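Local atomic coordinates of lipase (PDB entry 6A0W), a protein that probably hydrolyses the ester bonds of triacylglycerols as a fungal class 3 lipase, its N-terminal polypeptide segment regulating how tightly substrate is bound. Residues M8-I19 with H228-V236; T45-C56 with F288-L296. All coordinates share one frame; numbering follows the deposited sequence.

Interaction 1: residues M8-I19 with H228-V236; sequences MTLDLPENPPPI and HKRDIVPHV. With SO4 (sulfate ion), chain C.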
loop_
_atom_site.group_PDB
_atom_site.type_symbol
_atom_site.label_atom_id
_atom_site.label_comp_id
_atom_site.label_asym_id
_atom_site.label_seq_id
_atom_site.Cartn_x
_atom_site.Cartn_y
_atom_site.Cartn_z
ATOM N N MET A 8 -1.735 -20.305 5.583
ATOM C CA MET A 8 -2.922 -19.469 5.668
ATOM C C MET A 8 -3.879 -19.817 4.547
ATOM O O MET A 8 -3.483 -19.935 3.385
ATOM C CB MET A 8 -2.534 -18.009 5.501
ATOM C CG MET A 8 -1.112 -17.677 5.889
ATOM S SD MET A 8 -1.160 -16.281 6.997
ATOM C CE MET A 8 0.147 -16.637 8.177
ATOM N N THR A 9 -5.167 -19.799 4.847
ATOM C CA THR A 9 -6.156 -20.056 3.820
ATOM C C THR A 9 -6.283 -18.944 2.773
ATOM O O THR A 9 -6.323 -17.759 3.117
ATOM C CB THR A 9 -7.530 -20.328 4.468
ATOM O OG1 THR A 9 -7.877 -19.265 5.384
ATOM C CG2 THR A 9 -7.471 -21.667 5.207
ATOM N N LEU A 10 -6.595 -19.352 1.541
ATOM C CA LEU A 10 -6.980 -18.449 0.464
ATOM C C LEU A 10 -8.478 -18.255 0.437
ATOM O O LEU A 10 -8.984 -17.251 -0.085
ATOM C CB LEU A 10 -6.553 -19.016 -0.891
ATOM C CG LEU A 10 -5.082 -19.024 -1.281
ATOM C CD1 LEU A 10 -4.627 -17.602 -1.530
ATOM C CD2 LEU A 10 -4.234 -19.696 -0.218
ATOM N N ASP A 11 -9.184 -19.330 0.746
ATOM C CA ASP A 11 -10.622 -19.286 0.890
ATOM C C ASP A 11 -10.935 -19.502 2.358
ATOM O O ASP A 11 -10.292 -20.309 3.018
ATOM C CB ASP A 11 -11.300 -20.378 0.067
ATOM C CG ASP A 11 -10.997 -20.261 -1.414
ATOM O OD1 ASP A 11 -11.297 -19.197 -1.999
ATOM O OD2 ASP A 11 -10.398 -21.216 -1.963
ATOM N N LEU A 12 -11.921 -18.765 2.859
ATOM C CA LEU A 12 -12.255 -18.848 4.260
ATOM C C LEU A 12 -13.075 -20.115 4.509
ATOM O O LEU A 12 -14.127 -20.276 3.890
ATOM C CB LEU A 12 -13.067 -17.613 4.622
ATOM C CG LEU A 12 -13.153 -17.361 6.120
ATOM C CD1 LEU A 12 -11.743 -17.130 6.648
ATOM C CD2 LEU A 12 -14.097 -16.199 6.421
ATOM N N PRO A 13 -12.674 -20.947 5.496
ATOM C CA PRO A 13 -13.583 -22.011 5.957
ATOM C C PRO A 13 -15.010 -21.533 6.245
ATOM O O PRO A 13 -15.302 -20.334 6.223
ATOM C CB PRO A 13 -12.913 -22.531 7.242
ATOM C CG PRO A 13 -11.461 -22.215 7.094
ATOM C CD PRO A 13 -11.379 -20.984 6.210
ATOM N N GLU A 14 -15.907 -22.477 6.492
ATOM C CA GLU A 14 -17.130 -22.171 7.230
ATOM C C GLU A 14 -16.776 -22.310 8.717
ATOM O O GLU A 14 -15.754 -22.930 9.058
ATOM C CB GLU A 14 -18.279 -23.114 6.833
ATOM C CG GLU A 14 -18.176 -23.727 5.440
ATOM C CD GLU A 14 -17.437 -25.060 5.441
ATOM O OE1 GLU A 14 -18.101 -26.120 5.373
ATOM O OE2 GLU A 14 -16.189 -25.053 5.551
ATOM N N ASN A 15 -17.553 -21.660 9.584
ATOM C CA ASN A 15 -17.229 -21.563 11.025
ATOM C C ASN A 15 -15.751 -21.236 11.310
ATOM O O ASN A 15 -15.096 -21.951 12.076
ATOM C CB ASN A 15 -17.581 -22.855 11.794
ATOM C CG ASN A 15 -18.697 -23.656 11.148
ATOM O OD1 ASN A 15 -19.733 -23.113 10.771
ATOM N ND2 ASN A 15 -18.510 -24.972 11.074
ATOM N N PRO A 16 -15.214 -20.162 10.694
ATOM C CA PRO A 16 -14.016 -19.628 11.335
ATOM C C PRO A 16 -14.433 -19.032 12.679
ATOM O O PRO A 16 -15.503 -18.405 12.724
ATOM C CB PRO A 16 -13.618 -18.489 10.398
ATOM C CG PRO A 16 -14.900 -18.006 9.800
ATOM C CD PRO A 16 -15.865 -19.159 9.821
ATOM N N PRO A 17 -13.558 -19.114 13.704
ATOM C CA PRO A 17 -13.806 -18.276 14.882
ATOM C C PRO A 17 -14.146 -16.847 14.456
ATOM O O PRO A 17 -13.434 -16.268 13.631
ATOM C CB PRO A 17 -12.474 -18.305 15.668
ATOM C CG PRO A 17 -11.589 -19.290 14.993
ATOM C CD PRO A 17 -12.146 -19.541 13.613
ATOM N N PRO A 18 -15.271 -16.309 14.958
ATOM C CA PRO A 18 -15.538 -14.894 14.761
ATOM C C PRO A 18 -14.285 -14.081 15.044
ATOM O O PRO A 18 -13.422 -14.506 15.814
ATOM C CB PRO A 18 -16.598 -14.602 15.819
ATOM C CG PRO A 18 -17.290 -15.902 16.038
ATOM C CD PRO A 18 -16.188 -16.909 15.947
ATOM N N ILE A 19 -14.186 -12.901 14.458
ATOM C CA ILE A 19 -13.038 -12.035 14.781
ATOM C C ILE A 19 -13.112 -11.582 16.232
ATOM O O ILE A 19 -14.090 -10.959 16.601
ATOM C CB ILE A 19 -13.028 -10.786 13.886
ATOM C CG1 ILE A 19 -12.793 -11.187 12.418
ATOM C CG2 ILE A 19 -11.935 -9.826 14.310
ATOM C CD1 ILE A 19 -12.987 -10.026 11.451
ATOM N N HIS A 228 -7.848 -4.983 5.735
ATOM C CA HIS A 228 -9.289 -5.278 5.700
ATOM C C HIS A 228 -9.582 -6.674 6.186
ATOM O O HIS A 228 -9.267 -7.707 5.538
ATOM C CB HIS A 228 -9.881 -5.097 4.315
ATOM C CG HIS A 228 -11.351 -5.415 4.242
ATOM N ND1 HIS A 228 -11.845 -6.477 3.513
ATOM C CD2 HIS A 228 -12.434 -4.771 4.755
ATOM C CE1 HIS A 228 -13.169 -6.444 3.541
ATOM N NE2 HIS A 228 -13.551 -5.451 4.325
ATOM N N LYS A 229 -10.155 -6.685 7.387
ATOM C CA LYS A 229 -10.560 -7.910 8.049
ATOM C C LYS A 229 -9.539 -9.028 7.915
ATOM O O LYS A 229 -8.466 -8.948 8.524
ATOM C CB LYS A 229 -11.935 -8.321 7.527
ATOM C CG LYS A 229 -13.021 -7.299 7.809
ATOM C CD LYS A 229 -14.393 -7.726 7.318
ATOM C CE LYS A 229 -15.305 -6.531 7.307
ATOM N NZ LYS A 229 -16.670 -6.884 6.896
ATOM N N ARG A 230 -9.882 -10.088 7.172
ATOM C CA ARG A 230 -9.063 -11.298 7.116
ATOM C C ARG A 230 -8.170 -11.373 5.851
ATOM O O ARG A 230 -7.672 -12.446 5.510
ATOM C CB ARG A 230 -9.958 -12.555 7.124
ATOM C CG ARG A 230 -10.783 -12.759 8.379
ATOM C CD ARG A 230 -11.757 -13.926 8.225
ATOM N NE ARG A 230 -12.655 -14.066 9.373
ATOM C CZ ARG A 230 -12.296 -14.621 10.529
ATOM N NH1 ARG A 230 -11.058 -15.037 10.727
ATOM N NH2 ARG A 230 -13.181 -14.733 11.509
ATOM N N ASP A 231 -7.985 -10.255 5.165
ATOM C CA ASP A 231 -7.141 -10.189 3.945
ATOM C C ASP A 231 -5.836 -10.915 4.149
ATOM O O ASP A 231 -5.075 -10.613 5.078
ATOM C CB ASP A 231 -6.924 -8.704 3.588
ATOM C CG ASP A 231 -6.039 -8.493 2.378
ATOM O OD1 ASP A 231 -5.662 -9.505 1.759
ATOM O OD2 ASP A 231 -5.810 -7.303 2.014
ATOM N N ILE A 232 -5.594 -11.936 3.326
ATOM C CA ILE A 232 -4.347 -12.710 3.422
ATOM C C ILE A 232 -3.077 -11.914 3.128
ATOM O O ILE A 232 -1.994 -12.227 3.630
ATOM C CB ILE A 232 -4.385 -13.938 2.515
ATOM C CG1 ILE A 232 -3.253 -14.887 2.845
ATOM C CG2 ILE A 232 -4.418 -13.577 1.038
ATOM C CD1 ILE A 232 -3.447 -16.225 2.188
ATOM N N VAL A 233 -3.182 -10.907 2.283
ATOM C CA VAL A 233 -1.966 -10.409 1.648
ATOM C C VAL A 233 -0.967 -9.762 2.646
ATOM O O VAL A 233 0.272 -9.850 2.464
ATOM C CB VAL A 233 -2.268 -9.477 0.434
ATOM C CG1 VAL A 233 -0.954 -8.998 -0.179
ATOM C CG2 VAL A 233 -3.018 -10.237 -0.653
ATOM N N PRO A 234 -1.490 -9.075 3.678
ATOM C CA PRO A 234 -0.552 -8.497 4.638
ATOM C C PRO A 234 0.168 -9.512 5.506
ATOM O O PRO A 234 0.964 -9.133 6.384
ATOM C CB PRO A 234 -1.443 -7.574 5.490
ATOM C CG PRO A 234 -2.504 -7.129 4.513
ATOM C CD PRO A 234 -2.773 -8.325 3.645
ATOM N N HIS A 235 -0.187 -10.771 5.320
ATOM C CA HIS A 235 0.414 -11.850 6.065
ATOM C C HIS A 235 1.365 -12.680 5.218
ATOM O O HIS A 235 1.767 -13.757 5.653
ATOM C CB HIS A 235 -0.685 -12.750 6.666
ATOM C CG HIS A 235 -1.657 -11.988 7.507
ATOM N ND1 HIS A 235 -1.290 -11.445 8.721
ATOM C CD2 HIS A 235 -2.859 -11.444 7.196
ATOM C CE1 HIS A 235 -2.289 -10.697 9.175
ATOM N NE2 HIS A 235 -3.243 -10.657 8.263
ATOM N N VAL A 236 1.735 -12.184 4.040
ATOM C CA VAL A 236 2.784 -12.828 3.249
ATOM C C VAL A 236 3.749 -11.733 2.787
ATOM O O VAL A 236 3.351 -10.578 2.638
ATOM C CB VAL A 236 2.230 -13.573 2.007
ATOM C CG1 VAL A 236 1.171 -14.579 2.381
ATOM C CG2 VAL A 236 1.668 -12.589 1.007
HETATM S S SO4 C . -15.565 -2.819 4.190
HETATM O O1 SO4 C . -15.575 -2.936 2.734
HETATM O O2 SO4 C . -15.895 -4.142 4.758
HETATM O O3 SO4 C . -16.564 -1.823 4.615
HETATM O O4 SO4 C . -14.217 -2.376 4.620
#
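A mainly apolar loop-on-loop contact, with one hydrogen bond, lays the N-terminal residues 8-19 over the loop that follows strand 223-228; Arg230 is gripped at one end and Ile232 packs at the other. The guanidinium is sandwiched: Pro16 CB sits 3.9 Å above one face and Ile19 CG1 3.6 Å above the opposite face, both offset toward the rim. At the edge of the group, Pro17 O accepts the one hydrogen bond across the contact, from Arg230 NH2 (2.6 Å); it is bent (143° at the hydrogen), with the oxygen a little out of the guanidinium plane. The arginine chain reaches the proline run because it is extended from CG to NE (chi2 173°). Leu12 crosses this stem at about a right angle, its CD1 3.6 Å from Arg230 CD, while NH1 is held elsewhere by Phe278 O. At the other end, Ile232 CD1 comes 3.4 Å from Thr9 O and also packs on Met8 CB and Leu10 CD1. The bent Met8 chain brings SD to 3.6 Å from His235 CB, and the sulfur lies oblique to the imidazole. The loop leaves the strand through a type II' turn, His228 to Asp231, followed by an Asx turn in which Asp231 OD1 accepts from Val233 N. Asp231 OD2 bonds His284 ND1, consistent with a Ser-His-Asp triad completed by Ser172. The N-terminal segment thus packs on the loop carrying the probable acid of an alpha/beta-hydrolase catalytic triad.

Interaction 2: residues T45-C56 with F288-L296; sequences TNYAGVAATAYC and FGINEGSCL. With SO4 (sulfate ion), chain C.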
loop_
_atom_site.group_PDB
_atom_site.type_symbol
_atom_site.label_atom_id
_atom_site.label_comp_id
_atom_site.label_asym_id
_atom_site.label_seq_id
_atom_site.Cartn_x
_atom_site.Cartn_y
_atom_site.Cartn_z
ATOM N N THR A 45 -9.748 6.272 3.917
ATOM C CA THR A 45 -10.691 5.897 2.881
ATOM C C THR A 45 -10.318 6.637 1.611
ATOM O O THR A 45 -10.441 6.094 0.504
ATOM C CB THR A 45 -12.158 6.230 3.302
ATOM O OG1 THR A 45 -12.520 5.415 4.419
ATOM C CG2 THR A 45 -13.124 5.955 2.203
ATOM N N ASN A 46 -10.002 7.915 1.759
ATOM C CA ASN A 46 -9.804 8.766 0.578
ATOM C C ASN A 46 -8.563 8.310 -0.257
ATOM O O ASN A 46 -8.632 8.155 -1.481
ATOM C CB ASN A 46 -9.756 10.231 1.000
ATOM C CG ASN A 46 -11.170 10.837 1.224
ATOM O OD1 ASN A 46 -11.457 11.920 0.733
ATOM N ND2 ASN A 46 -12.080 10.102 1.897
ATOM N N TYR A 47 -7.493 7.955 0.440
ATOM C CA TYR A 47 -6.288 7.422 -0.177
ATOM C C TYR A 47 -6.420 5.968 -0.639
ATOM O O TYR A 47 -5.775 5.580 -1.626
ATOM C CB TYR A 47 -5.100 7.625 0.784
ATOM C CG TYR A 47 -4.843 9.100 1.110
ATOM C CD1 TYR A 47 -5.027 10.083 0.134
ATOM C CD2 TYR A 47 -4.396 9.499 2.355
ATOM C CE1 TYR A 47 -4.800 11.417 0.406
ATOM C CE2 TYR A 47 -4.143 10.833 2.633
ATOM C CZ TYR A 47 -4.291 11.769 1.638
ATOM O OH TYR A 47 -4.155 13.089 1.914
ATOM N N ALA A 48 -7.295 5.189 0.002
ATOM C CA ALA A 48 -7.704 3.899 -0.532
ATOM C C ALA A 48 -8.438 4.034 -1.853
ATOM O O ALA A 48 -8.290 3.212 -2.775
ATOM C CB ALA A 48 -8.555 3.125 0.460
ATOM N N GLY A 49 -9.238 5.074 -1.949
ATOM C CA GLY A 49 -9.945 5.333 -3.175
ATOM C C GLY A 49 -8.992 5.677 -4.277
ATOM O O GLY A 49 -9.188 5.226 -5.411
ATOM N N VAL A 50 -8.013 6.540 -3.989
ATOM C CA VAL A 50 -7.018 6.880 -5.015
ATOM C C VAL A 50 -6.246 5.654 -5.507
ATOM O O VAL A 50 -6.111 5.376 -6.700
ATOM C CB VAL A 50 -6.046 7.958 -4.504
ATOM C CG1 VAL A 50 -5.013 8.301 -5.587
ATOM C CG2 VAL A 50 -6.812 9.216 -4.122
ATOM N N ALA A 51 -5.887 4.801 -4.576
ATOM C CA ALA A 51 -5.249 3.574 -4.929
ATOM C C ALA A 51 -6.085 2.702 -5.832
ATOM O O ALA A 51 -5.552 2.068 -6.774
ATOM C CB ALA A 51 -4.878 2.813 -3.681
ATOM N N ALA A 52 -7.401 2.725 -5.610
ATOM C CA ALA A 52 -8.305 1.916 -6.431
ATOM C C ALA A 52 -8.349 2.333 -7.872
ATOM O O ALA A 52 -8.665 1.511 -8.741
ATOM C CB ALA A 52 -9.736 1.928 -5.845
ATOM N N THR A 53 -8.126 3.616 -8.138
ATOM C CA THR A 53 -8.216 4.121 -9.496
ATOM C C THR A 53 -7.109 3.541 -10.385
ATOM O O THR A 53 -7.226 3.552 -11.599
ATOM C CB THR A 53 -8.104 5.651 -9.563
ATOM O OG1 THR A 53 -6.825 6.074 -9.067
ATOM C CG2 THR A 53 -9.231 6.300 -8.759
ATOM N N ALA A 54 -6.067 2.979 -9.789
ATOM C CA ALA A 54 -4.962 2.517 -10.596
ATOM C C ALA A 54 -5.351 1.308 -11.423
ATOM O O ALA A 54 -4.646 0.951 -12.377
ATOM C CB ALA A 54 -3.779 2.184 -9.725
ATOM N N TYR A 55 -6.411 0.615 -10.994
ATOM C CA TYR A 55 -6.866 -0.570 -11.707
ATOM C C TYR A 55 -7.812 -0.220 -12.822
ATOM O O TYR A 55 -8.281 -1.117 -13.516
ATOM C CB TYR A 55 -7.516 -1.556 -10.757
ATOM C CG TYR A 55 -6.604 -2.115 -9.719
ATOM C CD1 TYR A 55 -5.820 -3.237 -9.986
ATOM C CD2 TYR A 55 -6.554 -1.583 -8.441
ATOM C CE1 TYR A 55 -4.958 -3.771 -9.046
ATOM C CE2 TYR A 55 -5.750 -2.176 -7.456
ATOM C CZ TYR A 55 -4.948 -3.248 -7.766
ATOM O OH TYR A 55 -4.086 -3.758 -6.833
ATOM N N CYS A 56 -8.169 1.053 -12.953
ATOM C CA CYS A 56 -8.999 1.485 -14.055
ATOM C C CYS A 56 -8.171 1.675 -15.353
ATOM O O CYS A 56 -7.289 2.530 -15.417
ATOM C CB CYS A 56 -9.700 2.797 -13.682
ATOM S SG CYS A 56 -10.691 2.761 -12.169
ATOM N N PHE A 288 -13.077 -0.309 2.777
ATOM C CA PHE A 288 -14.023 0.766 3.093
ATOM C C PHE A 288 -15.169 0.820 2.100
ATOM O O PHE A 288 -15.509 1.890 1.612
ATOM C CB PHE A 288 -13.314 2.132 3.118
ATOM C CG PHE A 288 -12.174 2.218 4.091
ATOM C CD1 PHE A 288 -12.408 2.232 5.462
ATOM C CD2 PHE A 288 -10.863 2.350 3.635
ATOM C CE1 PHE A 288 -11.373 2.376 6.368
ATOM C CE2 PHE A 288 -9.822 2.487 4.544
ATOM C CZ PHE A 288 -10.074 2.532 5.914
ATOM N N GLY A 289 -15.620 -0.344 1.664
ATOM C CA GLY A 289 -16.606 -0.463 0.578
ATOM C C GLY A 289 -16.089 -0.184 -0.817
ATOM O O GLY A 289 -16.858 -0.196 -1.755
ATOM N N ILE A 290 -14.820 0.182 -0.968
ATOM C CA ILE A 290 -14.246 0.472 -2.309
ATOM C C ILE A 290 -13.619 -0.787 -2.916
ATOM O O ILE A 290 -12.783 -1.442 -2.297
ATOM C CB ILE A 290 -13.124 1.532 -2.225
ATOM C CG1 ILE A 290 -13.679 2.836 -1.662
ATOM C CG2 ILE A 290 -12.490 1.802 -3.590
ATOM C CD1 ILE A 290 -12.594 3.733 -1.064
ATOM N N ASN A 291 -14.053 -1.142 -4.117
ATOM C CA ASN A 291 -13.492 -2.277 -4.834
ATOM C C ASN A 291 -12.047 -1.973 -5.260
ATOM O O ASN A 291 -11.770 -0.929 -5.882
ATOM C CB ASN A 291 -14.267 -2.583 -6.110
ATOM C CG ASN A 291 -13.533 -3.610 -6.971
ATOM O OD1 ASN A 291 -12.915 -3.237 -7.969
ATOM N ND2 ASN A 291 -13.413 -4.853 -6.469
ATOM N N GLU A 292 -11.160 -2.853 -4.831
ATOM C CA GLU A 292 -9.739 -2.763 -5.126
ATOM C C GLU A 292 -9.359 -3.943 -6.024
ATOM O O GLU A 292 -9.167 -5.090 -5.563
ATOM C CB GLU A 292 -8.895 -2.801 -3.840
ATOM C CG GLU A 292 -9.259 -1.749 -2.810
ATOM C CD GLU A 292 -8.600 -0.402 -3.068
ATOM O OE1 GLU A 292 -7.839 -0.283 -4.049
ATOM O OE2 GLU A 292 -8.856 0.562 -2.294
ATOM N N GLY A 293 -9.139 -3.623 -7.297
ATOM C CA GLY A 293 -8.602 -4.600 -8.206
ATOM C C GLY A 293 -9.344 -4.627 -9.522
ATOM O O GLY A 293 -8.797 -5.113 -10.515
ATOM N N SER A 294 -10.594 -4.157 -9.543
ATOM C CA SER A 294 -11.395 -4.227 -10.768
ATOM C C SER A 294 -12.067 -2.937 -11.169
ATOM O O SER A 294 -12.872 -2.942 -12.077
ATOM C CB SER A 294 -12.435 -5.330 -10.638
ATOM O OG SER A 294 -11.813 -6.599 -10.525
ATOM N N CYS A 295 -11.729 -1.818 -10.536
ATOM C CA CYS A 295 -12.341 -0.552 -10.914
ATOM C C CYS A 295 -13.886 -0.614 -10.910
ATOM O O CYS A 295 -14.522 -0.049 -11.790
ATOM C CB CYS A 295 -11.853 -0.121 -12.296
ATOM S SG CYS A 295 -12.338 1.588 -12.663
ATOM N N LEU A 296 -14.476 -1.336 -9.960
ATOM C CA LEU A 296 -15.948 -1.441 -9.858
ATOM C C LEU A 296 -16.525 -0.306 -9.027
ATOM O O LEU A 296 -15.862 0.281 -8.163
ATOM C CB LEU A 296 -16.359 -2.793 -9.270
ATOM C CG LEU A 296 -15.819 -4.065 -9.958
ATOM C CD1 LEU A 296 -16.203 -5.290 -9.132
ATOM C CD2 LEU A 296 -16.311 -4.231 -11.401
HETATM S S SO4 C . -15.565 -2.819 4.190
HETATM O O1 SO4 C . -15.575 -2.936 2.734
HETATM O O2 SO4 C . -15.895 -4.142 4.758
HETATM O O3 SO4 C . -16.564 -1.823 4.615
HETATM O O4 SO4 C . -14.217 -2.376 4.620
HETATM O O HOH W 1 -10.078 -0.981 -8.217
#
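A carboxyl oxygen and a backbone carbonyl oxygen lie unusually close here: Glu292 OE2 is 2.8 Å from Ala48 O, a spacing that suggests the acid holds a proton. The Glu292 chain, bent at chi2 (-84°), turns its carboxyl group back to helix 38-53, where OE1 lies 3.4 Å from Ala52 CB. Beyond it, Gly293, with no side chain, lays its CA over the centre of the Tyr55 ring, a CH-pi contact 3.5 Å from the centroid and 9° off the normal. Tyr55 OH bonds His171 ND1, and its side chain touches Ser172, the presumed nucleophile of this alpha/beta-hydrolase fold, so the C-terminal residues pack close to the probable nucleophile elbow. A water is gripped by four backbone groups: it donates to Ala52 O and Asn291 O and accepts from Gly293 N and Cys295 N. The disulfide Cys56-Cys295 (chi3 88°) closes this end. Ile290 spans a helical turn, CG2 on Ala52 CB (3.6 Å) and CD1 near Gly49 N. Thr45 OG1, bonded to Ile41 O, stands 3.2 Å above one face of the Phe288 ring, whose edge meets Ala48 CB.

How the interactions relate
From the N terminus the chain runs through 8-19, then the later part of helix 38-53 and the turn after it (45-56), crosses most of the lipase to 228-236 and finishes at 288-296. Interaction 1 closes a loop of 208 intervening residues, interaction 2 one of 231; because their segments alternate, the two loops cross instead of nesting. One lays the N-terminal segment on the loop after strand 223-228, the other ties the last modelled residues to helix 38-53 and the turn that follows it. Their centres are about 21 Å apart and they do not touch, with nearest atoms about 5 Å apart, but one sulfate joins them, bonded by His228 NE2 and by the backbone nitrogens of Phe288 and Gly289.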